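Local coordinates for protein EscN (Escherichia coli O127:H6, PDB 2OBL) that belongs to the type III secretion machinery as a P-loop protein related to the alpha and beta subunits of ATP synthase, at residues N317-I321 / F343-A347; F55-V59 / M90-S96. The protein carries 1 engineered substitution. All coordinates share one frame; numbering follows the deposited sequence.

Interaction 1: residues N317-I321 / F343-A347; sequences NRKLI and FKVVA
The CA atoms of Leu-320, in the first turn of helix 318-325, and Val-345, near the chain terminus, are the nearest pair across the two segments, 5.3 Å apart. Val-345 carries most of the contact. Its CG1, anti to the carbonyl carbon and beside the backbone N (chi1 -52°), lies against the backbone of the facing helix, 3.5 Å from Leu-320 O, and also meets the start of the leucine side chain, 3.9 Å from Leu-320 CB. On the exposed side, Leu-320 brings CD1 to 3.8 Å from Lys-344 O, while the lysine chain turns outward.

Deeper in, Ile-321 crosses the valine at a slant, with Ile-321 CG1 4.0 Å from Val-345 CB and 3.9 Å from Val-345 O. Asn-317 points its CB at the same carbonyl, 3.5 Å from CB to Val-345 O, so this oxygen lies near both Asn-317, just before helix 318-325, and Ile-321, within its first turn. Asn-317 O in turn accepts the backbone N-H of Ile-321 at 2.8 Å. Behind the contact, Ile-321 packs on Leu-287 and Ile-288 and Val-346 on Arg-279 and Cys-284; Lys-313 NZ binds Val-346 O. This is largely apolar packing of helix 318-325 and the chain end after helix 335-345 on helix 275-290, within the helical C-terminal part found in the ATP synthase alpha/beta family.

Interaction 2: residues F55-V59 / M90-S96; sequences FILGV and MICNGAS
Ile-56 and Ser-96 supply the hydrogen bond of this contact: Ser-96 N donates to Ile-56 O at 2.8 Å, with 161° at the hydrogen and a C=O...N angle of 155°. The same oxygen receives a CA-H...O contact from Ala-95 CA at 3.2 Å, so two successive residues of the chain leaving helix 84-94 gather on one carbonyl.

The main chains also run close together. Leu-57 and Ala-95 bring their CA atoms to 4.0 Å, and Gly-58 faces Gly-94; neither has a side chain, and the main chains pass directly against each other.

Apolar groups fill the rest. Leu-57 and Ile-91 run side by side in the same direction, Leu-57 CD2 touching Ile-91 CG2 at 3.9 Å. Val-59 uses one methyl for two partners: CG2 lies 4.0 Å from Ile-91 CG1 and 4.1 Å from Met-90 CE, the methionine coming across the valine nearly at a right angle. Phe-55, with CG anti to its own N (chi1 -178°), brings its ring to Ala-95, with Phe-55 CZ 4.1 Å from Ala-95 CB.

The Asp-63 carboxylate binds the backbone N-H groups of Leu-57 and Gly-58, fixing the turn that leads into helix 60-65. Ile-91 packs helix 84-94 on the sheet strands 161-167 and 214-222; this helix follows strand 73-78 and a probable P-loop, the strand-loop-helix of P-loop NTPases.

Overall arrangement
Interaction 2 comes first along the chain and is complete long before interaction 1 opens near the C-terminus. Their centres lie about 22 Å apart and their nearest atoms about 11 Å. They belong to different parts of the fold: the centre of interaction 2 is about 10 Å from the centre of the chain, against the mixed sheet of the nucleotide-binding domain, whereas that of interaction 1 is about 26 Å from it, among the helices of the C-terminal region. One link can be traced: Met-90 also touches Gln-327, just beyond helix 318-325. One contact joins a loop to the end of helix 84-94, which covers the sheet; the other sets the chain end against helix 318-325.

Interaction 1: residues N317-I321 / F343-A347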
# COMPACT_ATOMS: atom_id res chain seq x y z
N ASN A 317 -18.43 4.00 23.31
CA ASN A 317 -18.05 3.07 22.25
C ASN A 317 -16.54 2.91 22.06
O ASN A 317 -16.09 2.15 21.19
CB ASN A 317 -18.73 3.45 20.93
CG ASN A 317 -20.21 3.12 20.91
OD1 ASN A 317 -20.88 3.24 19.89
ND2 ASN A 317 -20.74 2.69 22.06
N ARG A 318 -15.76 3.61 22.88
CA ARG A 318 -14.29 3.62 22.78
C ARG A 318 -13.67 2.23 22.66
O ARG A 318 -12.99 1.93 21.67
CB ARG A 318 -13.68 4.38 23.95
CG ARG A 318 -12.18 4.16 24.15
CD ARG A 318 -11.35 4.89 23.10
NE ARG A 318 -9.96 5.03 23.54
CZ ARG A 318 -9.02 5.68 22.86
NH1 ARG A 318 -9.31 6.24 21.70
NH2 ARG A 318 -7.79 5.76 23.34
N LYS A 319 -13.90 1.38 23.66
CA LYS A 319 -13.31 0.03 23.66
C LYS A 319 -13.70 -0.79 22.43
O LYS A 319 -12.88 -1.54 21.90
CB LYS A 319 -13.66 -0.73 24.94
CG LYS A 319 -12.97 -2.08 25.05
CD LYS A 319 -13.47 -2.87 26.26
CE LYS A 319 -13.11 -4.35 26.13
NZ LYS A 319 -13.87 -5.21 27.08
N LEU A 320 -14.95 -0.67 22.00
CA LEU A 320 -15.41 -1.38 20.81
C LEU A 320 -14.66 -0.87 19.59
O LEU A 320 -14.11 -1.64 18.80
CB LEU A 320 -16.91 -1.19 20.61
CG LEU A 320 -17.80 -2.04 21.52
CD1 LEU A 320 -19.25 -1.79 21.19
CD2 LEU A 320 -17.44 -3.51 21.38
N ILE A 321 -14.65 0.45 19.44
CA ILE A 321 -14.00 1.11 18.31
C ILE A 321 -12.50 0.80 18.26
O ILE A 321 -11.96 0.45 17.21
CB ILE A 321 -14.24 2.64 18.34
CG1 ILE A 321 -15.72 2.94 18.08
CG2 ILE A 321 -13.36 3.34 17.32
CD1 ILE A 321 -16.13 4.36 18.41
N PHE A 343 -20.73 -2.30 12.24
CA PHE A 343 -22.08 -1.92 12.66
C PHE A 343 -22.22 -1.98 14.19
O PHE A 343 -22.85 -1.11 14.79
CB PHE A 343 -23.13 -2.79 11.98
CG PHE A 343 -23.43 -2.35 10.57
CD1 PHE A 343 -24.62 -1.72 10.27
CD2 PHE A 343 -22.52 -2.57 9.56
CE1 PHE A 343 -24.89 -1.33 8.97
CE2 PHE A 343 -22.79 -2.17 8.26
CZ PHE A 343 -23.97 -1.56 7.97
N LYS A 344 -21.60 -2.99 14.79
CA LYS A 344 -21.60 -3.14 16.24
C LYS A 344 -20.92 -1.98 16.98
O LYS A 344 -21.38 -1.56 18.04
CB LYS A 344 -20.97 -4.48 16.65
CG LYS A 344 -21.79 -5.72 16.27
CD LYS A 344 -23.26 -5.58 16.64
CE LYS A 344 -24.03 -6.87 16.33
NZ LYS A 344 -23.66 -7.37 14.97
N VAL A 345 -19.83 -1.44 16.43
CA VAL A 345 -19.09 -0.37 17.11
C VAL A 345 -19.77 1.00 17.04
O VAL A 345 -19.46 1.90 17.83
CB VAL A 345 -17.60 -0.25 16.66
CG1 VAL A 345 -16.90 -1.60 16.74
CG2 VAL A 345 -17.50 0.33 15.25
N VAL A 346 -20.70 1.18 16.10
CA VAL A 346 -21.42 2.45 16.01
C VAL A 346 -22.85 2.36 16.56
O VAL A 346 -23.60 3.34 16.53
CB VAL A 346 -21.42 3.01 14.58
CG1 VAL A 346 -20.00 3.13 14.07
CG2 VAL A 346 -22.26 2.14 13.64
N ALA A 347 -23.22 1.19 17.06
CA ALA A 347 -24.55 0.99 17.63
C ALA A 347 -24.67 1.72 18.96
O ALA A 347 -23.68 1.88 19.69
CB ALA A 347 -24.84 -0.48 17.81
OXT ALA A 347 -25.75 2.18 19.34

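Interaction 2: residues F55-V59 / M90-S96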
# COMPACT_ATOMS: atom_id res chain seq x y z
N PHE A 55 -11.74 -4.14 -2.95
CA PHE A 55 -10.52 -4.93 -2.86
C PHE A 55 -10.21 -5.11 -1.39
O PHE A 55 -9.91 -4.14 -0.69
CB PHE A 55 -9.35 -4.24 -3.56
CG PHE A 55 -8.08 -5.03 -3.54
CD1 PHE A 55 -7.85 -6.04 -4.46
CD2 PHE A 55 -7.11 -4.77 -2.59
CE1 PHE A 55 -6.66 -6.78 -4.44
CE2 PHE A 55 -5.92 -5.50 -2.56
CZ PHE A 55 -5.71 -6.51 -3.48
N ILE A 56 -10.32 -6.35 -0.93
CA ILE A 56 -10.22 -6.64 0.50
C ILE A 56 -8.76 -6.82 0.91
O ILE A 56 -8.02 -7.57 0.27
CB ILE A 56 -11.08 -7.90 0.84
CG1 ILE A 56 -12.52 -7.69 0.40
CG2 ILE A 56 -11.02 -8.22 2.33
CD1 ILE A 56 -13.31 -8.98 0.26
N LEU A 57 -8.34 -6.12 1.96
CA LEU A 57 -6.96 -6.20 2.43
C LEU A 57 -6.79 -7.14 3.63
O LEU A 57 -5.68 -7.61 3.92
CB LEU A 57 -6.45 -4.80 2.83
CG LEU A 57 -6.32 -3.75 1.74
CD1 LEU A 57 -5.55 -2.54 2.27
CD2 LEU A 57 -5.62 -4.30 0.52
N GLY A 58 -7.88 -7.39 4.34
CA GLY A 58 -7.82 -8.16 5.57
C GLY A 58 -7.29 -7.30 6.71
O GLY A 58 -6.64 -7.81 7.63
N VAL A 59 -7.53 -6.00 6.62
CA VAL A 59 -7.19 -5.06 7.68
C VAL A 59 -8.48 -4.32 8.02
O VAL A 59 -9.01 -3.58 7.20
CB VAL A 59 -6.11 -4.04 7.22
CG1 VAL A 59 -5.79 -3.05 8.34
CG2 VAL A 59 -4.84 -4.76 6.78
N MET A 90 0.70 -7.80 6.83
CA MET A 90 -0.70 -8.15 7.07
C MET A 90 -1.49 -8.10 5.78
O MET A 90 -2.34 -8.95 5.50
CB MET A 90 -1.32 -7.17 8.05
CG MET A 90 -0.88 -7.38 9.47
SD MET A 90 -1.63 -6.15 10.54
CE MET A 90 -3.37 -6.38 10.19
N ILE A 91 -1.18 -7.09 4.97
CA ILE A 91 -1.87 -6.92 3.70
C ILE A 91 -1.56 -8.06 2.73
O ILE A 91 -2.47 -8.63 2.12
CB ILE A 91 -1.55 -5.54 3.04
CG1 ILE A 91 -2.16 -4.39 3.88
CG2 ILE A 91 -2.13 -5.51 1.64
CD1 ILE A 91 -1.65 -2.99 3.49
N CYS A 92 -0.28 -8.42 2.59
CA CYS A 92 0.09 -9.51 1.70
C CYS A 92 -0.59 -10.81 2.12
O CYS A 92 -1.03 -11.58 1.27
CB CYS A 92 1.61 -9.71 1.66
SG CYS A 92 2.54 -8.41 0.81
N ASN A 93 -0.70 -11.04 3.42
CA ASN A 93 -1.25 -12.29 3.93
C ASN A 93 -2.78 -12.31 3.93
O ASN A 93 -3.39 -13.37 3.90
CB ASN A 93 -0.72 -12.57 5.32
CG ASN A 93 0.77 -12.85 5.33
OD1 ASN A 93 1.31 -13.37 4.36
ND2 ASN A 93 1.44 -12.52 6.43
N GLY A 94 -3.38 -11.12 3.98
CA GLY A 94 -4.81 -10.99 4.11
C GLY A 94 -5.54 -10.60 2.84
O GLY A 94 -6.75 -10.81 2.74
N ALA A 95 -4.83 -10.03 1.87
CA ALA A 95 -5.48 -9.43 0.70
C ALA A 95 -6.13 -10.45 -0.23
O ALA A 95 -5.64 -11.57 -0.39
CB ALA A 95 -4.52 -8.53 -0.08
N SER A 96 -7.24 -10.04 -0.84
CA SER A 96 -7.91 -10.89 -1.83
C SER A 96 -7.27 -10.74 -3.21
O SER A 96 -7.87 -10.20 -4.14
CB SER A 96 -9.40 -10.59 -1.89
OG SER A 96 -10.05 -11.09 -0.74